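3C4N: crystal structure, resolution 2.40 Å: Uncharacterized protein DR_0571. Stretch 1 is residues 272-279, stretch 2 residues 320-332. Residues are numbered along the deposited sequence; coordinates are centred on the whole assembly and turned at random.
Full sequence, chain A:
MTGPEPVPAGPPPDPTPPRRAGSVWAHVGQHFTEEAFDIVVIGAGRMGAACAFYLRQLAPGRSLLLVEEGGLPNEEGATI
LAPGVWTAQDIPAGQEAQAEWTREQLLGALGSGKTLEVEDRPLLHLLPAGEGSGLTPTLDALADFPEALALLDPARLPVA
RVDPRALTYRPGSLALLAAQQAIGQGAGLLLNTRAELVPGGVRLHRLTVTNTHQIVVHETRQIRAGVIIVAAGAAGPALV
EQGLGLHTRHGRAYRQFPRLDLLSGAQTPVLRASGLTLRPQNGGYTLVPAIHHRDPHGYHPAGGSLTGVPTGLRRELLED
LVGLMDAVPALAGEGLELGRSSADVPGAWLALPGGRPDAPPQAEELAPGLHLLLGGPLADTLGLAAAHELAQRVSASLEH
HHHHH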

# COMPACT_ATOMS: atom_id res chain seq x y z
N ARG A 272 -22.28 19.16 -22.92
CA ARG A 272 -23.28 18.11 -22.77
C ARG A 272 -24.40 18.29 -23.78
O ARG A 272 -24.77 19.41 -24.10
N ALA A 273 -24.94 17.18 -24.27
CA ALA A 273 -26.03 17.24 -25.24
C ALA A 273 -26.85 15.95 -25.12
O ALA A 273 -26.28 14.87 -25.02
N SER A 274 -28.17 16.07 -25.13
CA SER A 274 -29.04 14.89 -25.02
C SER A 274 -28.52 13.83 -24.03
O SER A 274 -28.70 12.64 -24.24
N GLY A 275 -27.87 14.28 -22.96
CA GLY A 275 -27.37 13.35 -21.96
C GLY A 275 -25.94 12.89 -22.16
O GLY A 275 -25.37 12.24 -21.29
N LEU A 276 -25.34 13.22 -23.30
CA LEU A 276 -23.97 12.82 -23.54
C LEU A 276 -23.02 13.93 -23.09
O LEU A 276 -23.38 15.11 -23.11
N THR A 277 -21.81 13.57 -22.67
CA THR A 277 -20.85 14.58 -22.22
C THR A 277 -19.51 14.54 -22.97
O THR A 277 -19.00 13.48 -23.29
N LEU A 278 -18.95 15.71 -23.25
CA LEU A 278 -17.66 15.79 -23.90
C LEU A 278 -16.71 16.42 -22.88
O LEU A 278 -16.74 17.63 -22.64
N ARG A 279 -15.89 15.56 -22.27
CA ARG A 279 -14.94 15.96 -21.24
C ARG A 279 -13.56 16.20 -21.82
O ARG A 279 -12.84 15.26 -22.14
N ASP A 320 -27.41 6.52 -29.96
CA ASP A 320 -27.33 7.87 -29.39
C ASP A 320 -26.48 8.76 -30.29
O ASP A 320 -26.89 9.87 -30.64
N LEU A 321 -25.30 8.27 -30.67
CA LEU A 321 -24.40 9.01 -31.55
C LEU A 321 -25.11 9.40 -32.84
O LEU A 321 -25.04 10.55 -33.27
N VAL A 322 -25.78 8.45 -33.48
CA VAL A 322 -26.48 8.72 -34.72
C VAL A 322 -27.47 9.86 -34.50
O VAL A 322 -27.62 10.73 -35.36
N GLY A 323 -28.14 9.86 -33.35
CA GLY A 323 -29.11 10.89 -33.05
C GLY A 323 -28.51 12.24 -32.71
O GLY A 323 -29.21 13.25 -32.69
N LEU A 324 -27.20 12.26 -32.46
CA LEU A 324 -26.53 13.51 -32.11
C LEU A 324 -25.57 14.02 -33.18
O LEU A 324 -25.08 15.15 -33.09
N MSE A 325 -25.29 13.19 -34.18
CA MSE A 325 -24.38 13.56 -35.25
C MSE A 325 -24.71 14.85 -35.96
O MSE A 325 -23.81 15.60 -36.34
N ASP A 326 -25.99 15.10 -36.18
CA ASP A 326 -26.33 16.33 -36.86
C ASP A 326 -25.97 17.50 -35.96
O ASP A 326 -25.20 18.38 -36.35
N ALA A 327 -26.49 17.49 -34.74
CA ALA A 327 -26.21 18.57 -33.79
C ALA A 327 -24.73 18.70 -33.44
O ALA A 327 -24.23 19.81 -33.27
N VAL A 328 -24.05 17.57 -33.34
CA VAL A 328 -22.63 17.54 -32.99
C VAL A 328 -21.85 16.81 -34.08
O VAL A 328 -21.44 15.66 -33.92
N PRO A 329 -21.60 17.49 -35.21
CA PRO A 329 -20.87 16.94 -36.36
C PRO A 329 -19.61 16.17 -35.99
O PRO A 329 -19.25 15.20 -36.66
N ALA A 330 -18.94 16.62 -34.94
CA ALA A 330 -17.71 15.98 -34.49
C ALA A 330 -17.91 14.49 -34.24
O ALA A 330 -16.95 13.72 -34.28
N LEU A 331 -19.14 14.08 -33.97
CA LEU A 331 -19.41 12.68 -33.72
C LEU A 331 -19.48 11.88 -35.02
O LEU A 331 -19.55 10.66 -34.99
N ALA A 332 -19.44 12.58 -36.15
CA ALA A 332 -19.53 11.92 -37.45
C ALA A 332 -18.26 12.00 -38.29
O ALA A 332 -18.22 11.45 -39.39

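The two stretches meet mainly through apolar side chains; no hydrogen bond crosses between them, and the 302 Å² buried is shared mainly by leucines. Leu 324 has the largest area covered by the other stretch (72 Å²). Its chi1 of -96° lies between wells, with chi2 t, and its two methyls reach the tight type I' turn from Ala 273 to Leu 276: Leu 324 CD2 lies 3.8 Å from Ala 273 CB, and Leu 324 CD1 4.0 Å from Leu 276 CB. Leu 324 CD1 also sits 3.7 Å from Ala 273 O, a carbonyl already engaged by Leu 276 N within the turn.

Leu 276 (t, t) points toward the helical stretch and brings its CD1 up to two further leucines, with Leu 276 CD1 4.2 Å from Leu 321 CD2 and 4.3 Å from Leu 331 CD2. Leu 331 (m, p) points toward the strand, whereas the CA-to-CB bond of Leu 321 (m, t) points away and only the end of its side chain comes nearer. Val 328 (t) extends the apolar surface, placing Val 328 CG1 4.3 Å from Leu 278 CD1 (m, t) and Val 328 CG2 4.5 Å from Ala 273 CB.

Polar side chains contribute little. Ser 274 (m) brings Ser 274 OG within 4.0 Å of Leu 324 CD2, a van der Waals contact. Arg 272 and Thr 277, on the two strand segments joined by the turn, stay out of reach, joined by a weak hydrogen bond from Arg 272 NE to Thr 277 OG1 (3.1 Å); Asp 320 OD2 and Arg 272 NH1 and NH2 are hydrogen-bonded elsewhere in the structure.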

# COMPACT_ATOMS: atom_id res chain seq x y z
CB ARG A 272 -23.87 18.16 -21.37
CG ARG A 272 -22.91 17.72 -20.29
CD ARG A 272 -23.62 17.53 -18.95
NE ARG A 272 -22.78 16.78 -18.03
CZ ARG A 272 -23.09 16.53 -16.77
NH1 ARG A 272 -24.24 16.97 -16.27
NH2 ARG A 272 -22.26 15.83 -16.00
CB ALA A 273 -25.48 17.39 -26.67
CB SER A 274 -29.23 14.24 -26.39
OG SER A 274 -29.95 15.08 -27.27
CB LEU A 276 -23.77 12.49 -25.02
CG LEU A 276 -22.35 12.22 -25.53
CD1 LEU A 276 -22.43 11.32 -26.75
CD2 LEU A 276 -21.66 13.53 -25.86
CB THR A 277 -20.56 14.44 -20.69
OG1 THR A 277 -21.79 14.52 -19.96
CG2 THR A 277 -19.65 15.54 -20.21
CB LEU A 278 -17.74 16.61 -25.19
CG LEU A 278 -18.56 15.93 -26.31
CD1 LEU A 278 -18.64 16.82 -27.56
CD2 LEU A 278 -17.90 14.59 -26.66
CB ARG A 279 -14.86 14.88 -20.16
CG ARG A 279 -13.57 14.87 -19.29
CD ARG A 279 -13.47 16.05 -18.33
NE ARG A 279 -12.73 15.72 -17.10
CZ ARG A 279 -11.45 16.03 -16.85
NH1 ARG A 279 -10.73 16.70 -17.75
NH2 ARG A 279 -10.90 15.67 -15.71
CB ASP A 320 -26.72 7.84 -27.97
CG ASP A 320 -27.70 7.36 -26.91
OD1 ASP A 320 -28.88 7.77 -26.94
OD2 ASP A 320 -27.29 6.58 -26.02
CB LEU A 321 -23.17 8.16 -31.87
CG LEU A 321 -22.24 7.77 -30.72
CD1 LEU A 321 -21.17 6.84 -31.25
CD2 LEU A 321 -21.62 9.00 -30.10
CB VAL A 322 -27.23 7.47 -35.21
CG1 VAL A 322 -28.08 7.79 -36.42
CG2 VAL A 322 -26.22 6.37 -35.54
CB LEU A 324 -25.77 13.34 -30.80
CG LEU A 324 -26.51 13.82 -29.55
CD1 LEU A 324 -25.75 13.38 -28.32
CD2 LEU A 324 -26.66 15.33 -29.60
CB MSE A 325 -24.30 12.44 -36.28
CG MSE A 325 -23.28 11.38 -35.93
SE MSE A 325 -23.25 10.01 -37.24
CE MSE A 325 -23.13 8.52 -36.03
CB ASP A 326 -27.82 16.34 -37.23
CG ASP A 326 -28.18 15.25 -38.23
OD1 ASP A 326 -27.46 15.11 -39.23
OD2 ASP A 326 -29.17 14.54 -38.02
CB ALA A 327 -27.02 18.35 -32.51
CB VAL A 328 -22.47 16.86 -31.62
CG1 VAL A 328 -21.04 16.94 -31.13
CG2 VAL A 328 -23.42 17.53 -30.63
CB PRO A 329 -20.58 18.17 -37.21
CG PRO A 329 -21.74 19.07 -36.91
CD PRO A 329 -21.86 18.93 -35.40
CB ALA A 330 -17.19 16.67 -33.23
CB LEU A 331 -20.71 12.52 -32.94
CG LEU A 331 -20.61 12.52 -31.42
CD1 LEU A 331 -19.65 13.60 -30.92
CD2 LEU A 331 -21.99 12.70 -30.85
CB ALA A 332 -20.69 12.50 -38.24